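Local coordinates for protein putative deoxyribonuclease yjjV (Escherichia coli, PDB 1ZZM) that probably hydrolyses ester bonds as a TatD-type, metal-dependent hydrolase, with two divalent metal ions bound per subunit, at residues A[101-106]-A[133-138]; A[84-89]-A[124-129]; A[197-202]-A[235-240]; A[11-16]-A[43-48]. All coordinates share one frame; numbering follows the deposited sequence.

Interaction 1 (A[101-106]-A[133-138]); sequences DLFGDD and HSRRTH. With ZN (zinc ion), chain C.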
# COMPACT_ATOMS: atom_id res chain seq x y z
N ASP A 101 7.48 -10.41 6.21
CA ASP A 101 6.56 -11.44 5.72
C ASP A 101 7.11 -12.78 6.22
O ASP A 101 8.20 -13.19 5.81
CB ASP A 101 6.58 -11.38 4.20
CG ASP A 101 5.58 -12.32 3.55
OD1 ASP A 101 5.41 -13.43 4.07
OD2 ASP A 101 4.98 -11.95 2.51
N LEU A 102 6.37 -13.48 7.07
CA LEU A 102 6.87 -14.74 7.60
C LEU A 102 6.48 -15.97 6.82
O LEU A 102 6.53 -17.09 7.33
CB LEU A 102 6.46 -14.91 9.07
CG LEU A 102 7.38 -14.22 10.09
CD1 LEU A 102 6.78 -14.35 11.49
CD2 LEU A 102 8.79 -14.80 10.05
N PHE A 103 6.09 -15.78 5.57
CA PHE A 103 5.71 -16.91 4.74
C PHE A 103 6.97 -17.60 4.22
O PHE A 103 7.96 -16.93 3.88
CB PHE A 103 4.90 -16.44 3.53
CG PHE A 103 4.25 -17.57 2.80
CD1 PHE A 103 3.12 -18.18 3.32
CD2 PHE A 103 4.81 -18.07 1.63
CE1 PHE A 103 2.55 -19.29 2.69
CE2 PHE A 103 4.26 -19.18 0.99
CZ PHE A 103 3.13 -19.79 1.52
N GLY A 104 6.94 -18.93 4.17
CA GLY A 104 8.08 -19.68 3.67
C GLY A 104 8.79 -20.53 4.70
O GLY A 104 8.70 -20.28 5.90
N ASP A 105 9.51 -21.55 4.24
CA ASP A 105 10.23 -22.40 5.19
C ASP A 105 11.41 -21.67 5.81
O ASP A 105 11.85 -22.00 6.90
CB ASP A 105 10.71 -23.69 4.54
CG ASP A 105 9.61 -24.73 4.45
OD1 ASP A 105 8.53 -24.56 5.08
OD2 ASP A 105 9.83 -25.73 3.75
N ASP A 106 11.95 -20.68 5.11
CA ASP A 106 13.03 -19.89 5.71
C ASP A 106 12.97 -18.46 5.24
O ASP A 106 13.65 -18.05 4.30
CB ASP A 106 14.42 -20.45 5.45
CG ASP A 106 15.49 -19.64 6.18
OD1 ASP A 106 15.15 -18.95 7.19
OD2 ASP A 106 16.66 -19.69 5.73
N HIS A 133 4.16 -3.69 4.14
CA HIS A 133 3.67 -5.04 3.88
C HIS A 133 3.87 -5.79 5.20
O HIS A 133 4.93 -5.67 5.84
CB HIS A 133 4.54 -5.71 2.81
CG HIS A 133 4.16 -7.13 2.49
ND1 HIS A 133 3.26 -7.47 1.51
CD2 HIS A 133 4.63 -8.30 2.99
CE1 HIS A 133 3.18 -8.78 1.40
NE2 HIS A 133 4.00 -9.31 2.29
N SER A 134 2.87 -6.55 5.61
CA SER A 134 2.97 -7.31 6.84
C SER A 134 2.14 -8.57 6.69
O SER A 134 0.93 -8.50 6.48
CB SER A 134 2.46 -6.51 8.04
OG SER A 134 2.75 -7.19 9.27
N ARG A 135 2.78 -9.72 6.78
CA ARG A 135 2.03 -10.95 6.64
C ARG A 135 2.50 -11.85 7.78
O ARG A 135 3.64 -12.38 7.75
CB ARG A 135 2.33 -11.55 5.28
CG ARG A 135 1.72 -12.91 5.08
CD ARG A 135 2.48 -13.60 3.98
NE ARG A 135 1.60 -14.14 2.96
CZ ARG A 135 1.97 -14.31 1.70
NH1 ARG A 135 3.21 -13.97 1.33
NH2 ARG A 135 1.11 -14.80 0.83
N ARG A 136 1.63 -12.01 8.77
CA ARG A 136 1.92 -12.83 9.95
C ARG A 136 3.03 -12.22 10.79
O ARG A 136 3.67 -12.91 11.57
CB ARG A 136 2.33 -14.24 9.52
CG ARG A 136 1.18 -15.07 8.96
CD ARG A 136 1.67 -16.45 8.49
NE ARG A 136 0.55 -17.34 8.18
CZ ARG A 136 0.43 -18.06 7.06
NH1 ARG A 136 1.36 -18.00 6.11
NH2 ARG A 136 -0.64 -18.83 6.88
N THR A 137 3.23 -10.91 10.64
CA THR A 137 4.30 -10.18 11.33
C THR A 137 3.78 -8.88 11.96
O THR A 137 4.56 -7.97 12.25
CB THR A 137 5.39 -9.77 10.29
OG1 THR A 137 4.76 -9.11 9.18
CG2 THR A 137 6.09 -11.01 9.74
N HIS A 138 2.47 -8.80 12.21
CA HIS A 138 1.95 -7.52 12.75
C HIS A 138 2.55 -7.05 14.09
O HIS A 138 2.85 -5.87 14.26
CB HIS A 138 0.43 -7.58 12.88
CG HIS A 138 -0.26 -7.65 11.55
ND1 HIS A 138 -1.50 -8.25 11.38
CD2 HIS A 138 0.14 -7.27 10.32
CE1 HIS A 138 -1.82 -8.24 10.10
NE2 HIS A 138 -0.84 -7.65 9.43
ZN ZN C . 2.23 -6.34 0.16
O HOH W 1 2.49 -6.59 -1.84
O HOH W 2 0.65 -8.16 -0.11
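The carboxylate oxygen OD2 of D101 is gripped by two donors from 133-138. H133 gives it NE2 at 2.8 Å in a fairly straight bond (161°), coming from the anti side and 34° out of the carboxylate plane. R135 brings NH1 to the same OD2 at 2.9 Å, on the syn lone pair, as part of a salt bridge. The other oxygen, OD1, takes the backbone N of F103 in an Asx turn, and with both oxygens engaged the carboxylate is held against rotation. NE2 of H133 faces D101 while ND1, the ring's other nitrogen, binds zinc at 2.0 Å. E97, H157 and two waters complete that site. By holding H133, D101 acts as a second-shell residue in a His-carboxylate pair and would be expected to make the imidazole a stronger metal ligand. This is the C-terminal mouth of a TIM-type barrel, where parallel strands 95-101 and 130-135 part into loops; a backbone bond from L102 N to R135 O (3.0 Å) joins them here. Beyond it, L102 CG presses on T137 CG2 at 3.5 Å, a tight carbon contact. The F103 ring takes R136 NH1 at its edge, CD1 to NH1 3.3 Å, the ring and guanidinium nearly coplanar, while the guanidinium of R135 has F103 CG over one face. D101 and F103 also line the pocket occupied by a polyethylene glycol molecule.

Interaction 2 (A[84-89]-A[124-129]); sequences ALERRP and KRYDLP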
# COMPACT_ATOMS: atom_id res chain seq x y z
N ALA A 84 18.29 7.60 -5.05
CA ALA A 84 17.07 7.95 -5.76
C ALA A 84 16.27 8.93 -4.92
O ALA A 84 15.81 9.96 -5.42
CB ALA A 84 16.23 6.71 -6.06
N LEU A 85 16.13 8.62 -3.63
CA LEU A 85 15.38 9.50 -2.74
C LEU A 85 16.02 10.91 -2.66
O LEU A 85 15.30 11.91 -2.62
CB LEU A 85 15.32 8.89 -1.33
CG LEU A 85 14.52 7.57 -1.28
CD1 LEU A 85 14.53 7.02 0.14
CD2 LEU A 85 13.05 7.84 -1.76
N GLU A 86 17.35 10.95 -2.60
CA GLU A 86 18.11 12.22 -2.52
C GLU A 86 17.76 13.13 -3.69
O GLU A 86 17.68 14.35 -3.54
CB GLU A 86 19.60 11.89 -2.52
CG GLU A 86 20.56 13.06 -2.64
CD GLU A 86 20.49 14.02 -1.48
OE1 GLU A 86 20.12 13.61 -0.36
OE2 GLU A 86 20.84 15.21 -1.68
N ARG A 87 17.57 12.54 -4.86
CA ARG A 87 17.23 13.31 -6.05
C ARG A 87 15.76 13.72 -6.06
O ARG A 87 15.34 14.54 -6.88
CB ARG A 87 17.58 12.51 -7.31
CG ARG A 87 19.09 12.52 -7.57
CD ARG A 87 19.49 11.36 -8.46
NE ARG A 87 18.88 11.43 -9.78
CZ ARG A 87 19.21 12.31 -10.72
NH1 ARG A 87 20.17 13.21 -10.51
NH2 ARG A 87 18.58 12.27 -11.88
N ARG A 88 14.99 13.13 -5.13
CA ARG A 88 13.56 13.37 -4.94
C ARG A 88 12.70 13.53 -6.19
O ARG A 88 12.31 14.63 -6.55
CB ARG A 88 13.34 14.56 -4.01
CG ARG A 88 13.95 15.84 -4.46
CD ARG A 88 13.99 16.81 -3.29
NE ARG A 88 12.66 17.11 -2.76
CZ ARG A 88 12.43 17.44 -1.49
NH1 ARG A 88 13.44 17.51 -0.63
NH2 ARG A 88 11.20 17.74 -1.08
N PRO A 89 12.38 12.42 -6.86
CA PRO A 89 11.56 12.44 -8.08
C PRO A 89 10.30 13.30 -8.05
O PRO A 89 9.80 13.68 -9.11
CB PRO A 89 11.27 10.97 -8.31
CG PRO A 89 12.57 10.33 -7.89
CD PRO A 89 12.87 11.06 -6.58
N LYS A 124 12.83 8.46 7.43
CA LYS A 124 13.00 9.55 8.40
C LYS A 124 13.88 10.64 7.86
O LYS A 124 13.57 11.82 8.00
CB LYS A 124 13.57 9.02 9.72
CG LYS A 124 12.49 8.38 10.58
CD LYS A 124 13.06 7.45 11.65
CE LYS A 124 13.68 8.19 12.79
NZ LYS A 124 14.04 7.19 13.85
N ARG A 125 14.99 10.24 7.23
CA ARG A 125 15.94 11.20 6.68
C ARG A 125 15.30 12.09 5.61
O ARG A 125 15.52 13.31 5.56
CB ARG A 125 17.14 10.47 6.06
CG ARG A 125 18.15 11.43 5.43
CD ARG A 125 19.34 10.71 4.83
NE ARG A 125 20.21 11.62 4.08
CZ ARG A 125 21.29 11.24 3.41
NH1 ARG A 125 21.63 9.96 3.38
NH2 ARG A 125 22.03 12.15 2.79
N TYR A 126 14.50 11.49 4.75
CA TYR A 126 13.90 12.24 3.67
C TYR A 126 12.48 12.73 3.95
O TYR A 126 11.83 13.25 3.04
CB TYR A 126 13.97 11.39 2.40
CG TYR A 126 15.41 11.28 1.91
CD1 TYR A 126 16.04 12.39 1.34
CD2 TYR A 126 16.17 10.12 2.10
CE1 TYR A 126 17.39 12.36 0.98
CE2 TYR A 126 17.54 10.07 1.74
CZ TYR A 126 18.13 11.21 1.17
OH TYR A 126 19.45 11.21 0.77
N ASP A 127 12.02 12.52 5.19
CA ASP A 127 10.71 12.98 5.65
C ASP A 127 9.58 12.42 4.78
O ASP A 127 8.80 13.18 4.21
CB ASP A 127 10.72 14.53 5.63
CG ASP A 127 9.56 15.17 6.42
OD1 ASP A 127 9.03 14.56 7.38
OD2 ASP A 127 9.17 16.31 6.07
N LEU A 128 9.50 11.10 4.69
CA LEU A 128 8.46 10.46 3.87
C LEU A 128 7.72 9.40 4.64
O LEU A 128 8.29 8.82 5.57
CB LEU A 128 9.09 9.75 2.66
CG LEU A 128 9.72 10.67 1.62
CD1 LEU A 128 10.66 9.89 0.66
CD2 LEU A 128 8.57 11.29 0.87
N PRO A 129 6.44 9.16 4.30
CA PRO A 129 5.68 8.12 4.99
C PRO A 129 6.12 6.80 4.34
O PRO A 129 6.79 6.82 3.30
CB PRO A 129 4.23 8.45 4.64
CG PRO A 129 4.32 9.02 3.26
CD PRO A 129 5.60 9.89 3.33
O HOH W 3 21.25 14.70 1.67
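R125 reaches toward E86 with a fully extended chain, but its NH2 stays 4.0 Å from E86 OE1, a long salt bridge in which charge alone acts because the oxygen lies well out of the guanidinium plane. A water closes the gap, donating to E86 OE1 and accepting from R125 NH2. Y126 buries more surface than any other residue here. Its ring is sandwiched: R125 CG lies over one face, and L85 CB lies over the other in a CH-pi contact, 4.0 Å from the ring centroid. At the edge, in the ring plane, sits E86 OE1, which accepts a hydrogen bond from Y126 OH at 2.7 Å on its anti lone pair; carboxylate and ring stand 67° apart. The hydroxyl oxygen also lies over the centre of the R125 guanidinium, 3.2 Å above its plane, and is hydrogen-bonded to Q82. A phenylalanine in place of Y126 would probably leave E86 OE1 and Q82 without their hydroxyl partner. D127, with positive phi, ends the helix in a Schellman motif and salt-bridges R152. L128 then turns inward, its CD1 meeting L85 CD2 at 4.0 Å. The contact thus pairs the C-terminal ends of helices 75-87 and 109-125 on the outside of the barrel, where L85 and L128 both rest on V95 of strand 95-101.

Interaction 3 (A[197-202]-A[235-240]); sequences LPLASL and ELRREP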
# COMPACT_ATOMS: atom_id res chain seq x y z
N LEU A 197 -12.84 0.35 13.06
CA LEU A 197 -11.80 1.38 13.08
C LEU A 197 -12.34 2.77 12.75
O LEU A 197 -13.37 2.90 12.09
CB LEU A 197 -10.68 1.03 12.08
CG LEU A 197 -9.93 -0.31 12.33
CD1 LEU A 197 -8.95 -0.61 11.16
CD2 LEU A 197 -9.16 -0.22 13.66
N PRO A 198 -11.66 3.83 13.24
CA PRO A 198 -12.04 5.23 12.99
C PRO A 198 -11.97 5.43 11.48
O PRO A 198 -11.02 4.98 10.83
CB PRO A 198 -10.94 6.03 13.65
CG PRO A 198 -10.44 5.11 14.76
CD PRO A 198 -10.51 3.72 14.15
N LEU A 199 -12.95 6.12 10.91
CA LEU A 199 -12.95 6.34 9.47
C LEU A 199 -11.67 7.04 8.96
O LEU A 199 -11.26 6.82 7.82
CB LEU A 199 -14.16 7.19 9.08
CG LEU A 199 -14.53 7.21 7.60
CD1 LEU A 199 -14.61 5.76 7.06
CD2 LEU A 199 -15.91 7.89 7.44
N ALA A 200 -11.07 7.88 9.79
CA ALA A 200 -9.88 8.62 9.39
C ALA A 200 -8.68 7.72 9.28
O ALA A 200 -7.64 8.14 8.79
CB ALA A 200 -9.58 9.75 10.37
N SER A 201 -8.80 6.46 9.73
CA SER A 201 -7.61 5.61 9.65
C SER A 201 -7.54 4.72 8.39
O SER A 201 -6.54 4.06 8.17
CB SER A 201 -7.54 4.70 10.87
OG SER A 201 -8.42 3.62 10.73
N LEU A 202 -8.59 4.74 7.58
CA LEU A 202 -8.68 3.88 6.40
C LEU A 202 -8.22 4.43 5.05
O LEU A 202 -8.44 5.59 4.74
CB LEU A 202 -10.13 3.42 6.24
CG LEU A 202 -10.81 2.85 7.48
CD1 LEU A 202 -12.22 2.36 7.11
CD2 LEU A 202 -9.98 1.70 8.07
N GLU A 235 -20.95 -1.47 2.98
CA GLU A 235 -21.87 -2.41 3.62
C GLU A 235 -21.44 -2.66 5.06
O GLU A 235 -22.27 -2.96 5.92
CB GLU A 235 -21.89 -3.74 2.84
CG GLU A 235 -22.60 -3.66 1.48
CD GLU A 235 -22.23 -4.80 0.54
OE1 GLU A 235 -21.62 -5.81 0.99
OE2 GLU A 235 -22.55 -4.68 -0.66
N LEU A 236 -20.14 -2.53 5.32
CA LEU A 236 -19.61 -2.75 6.66
C LEU A 236 -19.74 -1.56 7.58
O LEU A 236 -19.87 -1.69 8.79
CB LEU A 236 -18.12 -3.09 6.59
CG LEU A 236 -17.73 -4.40 5.93
CD1 LEU A 236 -16.20 -4.53 5.85
CD2 LEU A 236 -18.34 -5.50 6.75
N ARG A 237 -19.68 -0.37 7.00
CA ARG A 237 -19.71 0.84 7.80
C ARG A 237 -21.09 1.40 8.04
O ARG A 237 -22.01 1.12 7.29
CB ARG A 237 -18.88 1.92 7.11
CG ARG A 237 -17.44 1.48 6.85
CD ARG A 237 -16.71 1.30 8.17
NE ARG A 237 -16.65 2.55 8.93
CZ ARG A 237 -15.73 2.81 9.86
NH1 ARG A 237 -14.79 1.91 10.14
NH2 ARG A 237 -15.76 3.97 10.52
N ARG A 238 -21.20 2.23 9.08
CA ARG A 238 -22.47 2.89 9.38
C ARG A 238 -22.61 4.19 8.58
O ARG A 238 -23.71 4.55 8.18
CB ARG A 238 -22.57 3.21 10.88
CG ARG A 238 -22.78 2.01 11.78
CD ARG A 238 -24.12 1.33 11.51
NE ARG A 238 -25.28 2.16 11.86
CZ ARG A 238 -25.78 2.30 13.08
NH1 ARG A 238 -25.24 1.65 14.11
NH2 ARG A 238 -26.84 3.08 13.28
N GLU A 239 -21.50 4.89 8.35
CA GLU A 239 -21.54 6.17 7.62
C GLU A 239 -22.06 6.04 6.20
O GLU A 239 -21.93 4.98 5.58
CB GLU A 239 -20.14 6.82 7.57
CG GLU A 239 -19.44 7.02 8.91
CD GLU A 239 -18.65 5.79 9.37
OE1 GLU A 239 -18.78 4.71 8.77
OE2 GLU A 239 -17.89 5.89 10.34
N PRO A 240 -22.67 7.10 5.68
CA PRO A 240 -23.21 7.08 4.31
C PRO A 240 -22.02 6.95 3.37
O PRO A 240 -20.91 7.36 3.71
CB PRO A 240 -23.87 8.45 4.15
CG PRO A 240 -24.09 8.92 5.56
CD PRO A 240 -22.90 8.41 6.31
O HOH W 4 -15.37 6.57 12.52
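R237 closes on the carbonyl oxygen of L197, where a loop of the TatD-type TIM barrel leads into strand 202-204 and meets the turn after helix 226-236. This is the tight part of the contact. NH1 donates to L197 O at 2.6 Å, with the oxygen practically in the guanidinium plane, and NH2 adds a weak bond to the same oxygen at 3.1 Å. The arginine chain folds back at chi2 and chi3 (-67° and -61°). R237 grips the carboxylate of E239, two residues on, side-on: NE meets OE1 at 3.0 Å and NH2 meets OE2 at 2.9 Å, both bonds nearly straight. With I194 O also taking a hydrogen bond from NH1, the flat group is pinned along its edges. A methionine in place of R237 would probably leave L197 O and the E239 carboxylate without the arginine's N-H groups and free the acidic side chain to turn. The leucine contacts are looser. L199 meets E239 tip to tip, CD2 to CG 3.9 Å, and L202 CD1 comes only within 4.0 Å of R237 NH1; helix 241-256 lies against these leucines, with L199 touching A247 and L202 touching L248. The remaining link between the segments is made through solvent: a water in the plane of the guanidinium accepts from the backbone N of L199 at 2.9 Å and gives only a weak, 3.4 Å bond to E239 OE2.

Interaction 4 (A[11-16]-A[43-48]); sequences HFDFPP and AENFAR. With ZN (zinc ion), chain B.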
# COMPACT_ATOMS: atom_id res chain seq x y z
N HIS A 11 0.51 -2.62 -8.02
CA HIS A 11 1.79 -2.93 -8.65
C HIS A 11 1.58 -2.82 -10.16
O HIS A 11 1.62 -3.80 -10.91
CB HIS A 11 2.23 -4.33 -8.24
CG HIS A 11 2.61 -4.43 -6.79
ND1 HIS A 11 3.81 -3.96 -6.32
CD2 HIS A 11 1.89 -4.81 -5.71
CE1 HIS A 11 3.83 -4.04 -5.00
NE2 HIS A 11 2.68 -4.54 -4.60
N PHE A 12 1.38 -1.59 -10.58
CA PHE A 12 1.07 -1.27 -11.98
C PHE A 12 2.20 -1.47 -12.99
O PHE A 12 1.97 -1.32 -14.19
CB PHE A 12 0.60 0.17 -12.02
CG PHE A 12 -0.28 0.50 -13.20
CD1 PHE A 12 -1.59 0.07 -13.24
CD2 PHE A 12 0.21 1.28 -14.26
CE1 PHE A 12 -2.43 0.40 -14.32
CE2 PHE A 12 -0.61 1.62 -15.35
CZ PHE A 12 -1.93 1.18 -15.38
N ASP A 13 3.40 -1.79 -12.52
CA ASP A 13 4.53 -2.03 -13.42
C ASP A 13 4.67 -3.51 -13.76
O ASP A 13 5.56 -3.91 -14.50
CB ASP A 13 5.85 -1.52 -12.80
CG ASP A 13 6.12 -2.09 -11.42
OD1 ASP A 13 5.20 -2.16 -10.59
OD2 ASP A 13 7.30 -2.43 -11.17
N PHE A 14 3.78 -4.33 -13.20
CA PHE A 14 3.78 -5.76 -13.50
C PHE A 14 2.62 -6.11 -14.45
O PHE A 14 1.71 -5.31 -14.66
CB PHE A 14 3.56 -6.57 -12.23
CG PHE A 14 4.76 -6.67 -11.33
CD1 PHE A 14 5.14 -5.60 -10.51
CD2 PHE A 14 5.53 -7.83 -11.32
CE1 PHE A 14 6.29 -5.69 -9.68
CE2 PHE A 14 6.66 -7.94 -10.51
CZ PHE A 14 7.05 -6.87 -9.69
N PRO A 15 2.62 -7.35 -14.98
CA PRO A 15 1.55 -7.82 -15.88
C PRO A 15 0.29 -7.92 -15.02
O PRO A 15 0.36 -8.27 -13.84
CB PRO A 15 2.03 -9.23 -16.30
CG PRO A 15 3.53 -9.20 -16.09
CD PRO A 15 3.67 -8.38 -14.81
N PRO A 16 -0.90 -7.74 -15.61
CA PRO A 16 -1.25 -7.46 -17.01
C PRO A 16 -1.20 -5.99 -17.43
O PRO A 16 -1.53 -5.67 -18.57
CB PRO A 16 -2.67 -8.02 -17.10
CG PRO A 16 -3.26 -7.58 -15.80
CD PRO A 16 -2.12 -7.88 -14.79
N ALA A 43 15.24 -2.74 -6.35
CA ALA A 43 16.01 -1.69 -7.03
C ALA A 43 16.00 -1.81 -8.54
O ALA A 43 16.00 -0.82 -9.24
CB ALA A 43 17.47 -1.68 -6.50
N GLU A 44 15.98 -3.04 -9.05
CA GLU A 44 15.97 -3.21 -10.49
C GLU A 44 14.70 -2.64 -11.13
O GLU A 44 14.70 -2.32 -12.32
CB GLU A 44 16.12 -4.69 -10.83
CG GLU A 44 15.85 -5.00 -12.28
CD GLU A 44 16.14 -6.44 -12.61
OE1 GLU A 44 15.57 -7.34 -11.95
OE2 GLU A 44 16.95 -6.68 -13.54
N ASN A 45 13.62 -2.48 -10.35
CA ASN A 45 12.37 -1.90 -10.86
C ASN A 45 12.22 -0.40 -10.55
O ASN A 45 11.20 0.19 -10.93
CB ASN A 45 11.15 -2.64 -10.28
CG ASN A 45 11.11 -4.08 -10.69
OD1 ASN A 45 11.78 -4.45 -11.64
ND2 ASN A 45 10.32 -4.91 -9.98
N PHE A 46 13.20 0.23 -9.89
CA PHE A 46 13.05 1.68 -9.60
C PHE A 46 12.84 2.55 -10.85
O PHE A 46 11.98 3.43 -10.87
CB PHE A 46 14.26 2.23 -8.82
CG PHE A 46 14.37 1.71 -7.41
CD1 PHE A 46 13.36 0.91 -6.85
CD2 PHE A 46 15.47 2.04 -6.62
CE1 PHE A 46 13.46 0.45 -5.53
CE2 PHE A 46 15.58 1.58 -5.29
CZ PHE A 46 14.57 0.79 -4.76
N ALA A 47 13.63 2.29 -11.88
CA ALA A 47 13.51 3.07 -13.10
C ALA A 47 12.13 2.99 -13.73
O ALA A 47 11.58 4.00 -14.10
CB ALA A 47 14.57 2.62 -14.13
N ARG A 48 11.58 1.78 -13.87
CA ARG A 48 10.27 1.66 -14.49
C ARG A 48 9.11 2.25 -13.65
O ARG A 48 8.11 2.73 -14.20
CB ARG A 48 10.02 0.19 -14.84
CG ARG A 48 9.68 -0.73 -13.68
CD ARG A 48 9.64 -2.19 -14.21
NE ARG A 48 9.02 -3.10 -13.25
CZ ARG A 48 8.88 -4.40 -13.46
NH1 ARG A 48 9.32 -4.96 -14.58
NH2 ARG A 48 8.23 -5.15 -12.57
ZN ZN B . 2.18 -4.77 -2.68
O HOH W 5 8.38 -2.85 -8.66
O HOH W 1 2.49 -6.59 -1.84
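D13 and R48 form the charged part of this contact. R48 NE donates to D13 OD2 at 2.8 Å, arriving on the anti side and 19° out of the carboxylate plane, and NH2 adds a weak bond to the same oxygen at 3.2 Å. One oxygen takes both N-H groups. R48 runs extended from CG to NE, which carries NE across to D13. A water donates a third hydrogen bond to D13 OD2 and accepts one from N45 ND2 at 3.1 Å, bridging the acid to the amide.

The aromatic part is a cation-pi contact. R48 CZ lies 4.8 Å from the centroid of the F14 ring and 11° off its normal, and NH2 stands over the ring centre; the guanidinium presents its edge to the face of the ring, the planes 85° apart. D13 O lies over one face of the guanidinium and N45 OD1 over the opposite face, each 3.4 Å from its plane.

Metal binding comes from the start of a type I turn, H11 to F14: H11 NE2 holds a zinc ion at 2.0 Å, together with H9, E97, D207 and a water. F14 also belongs to a pocket holding a polyethylene glycol molecule, probably from the crystallisation liquor. The metal-binding loop after strand 5-7 is in this way fastened to the start of helix 46-55, whose V49 and L52 touch D13, while F12 packs on helix 21-30.

In the fold
From the N terminus, interaction 4 comes first: it brings the loop after strand 5-7 back to the start of helix 46-55, closing a loop that holds helix 21-30 and strand 33-39. Interaction 2 opens next, on helix 75-87, and crosses interaction 1, since 101-106 lies before 124-129 and 133-138 after it. Their centres are about 26 Å apart, one at the outer helix ends and the other at the metal-binding mouth. Interactions 1 and 4 hold ligands of neighbouring zinc ions and share one water bound to both metals. Interaction 3 follows in series, joining the approach to strand 202-204 to the end of helix 226-236, across the chain's centre from interaction 4.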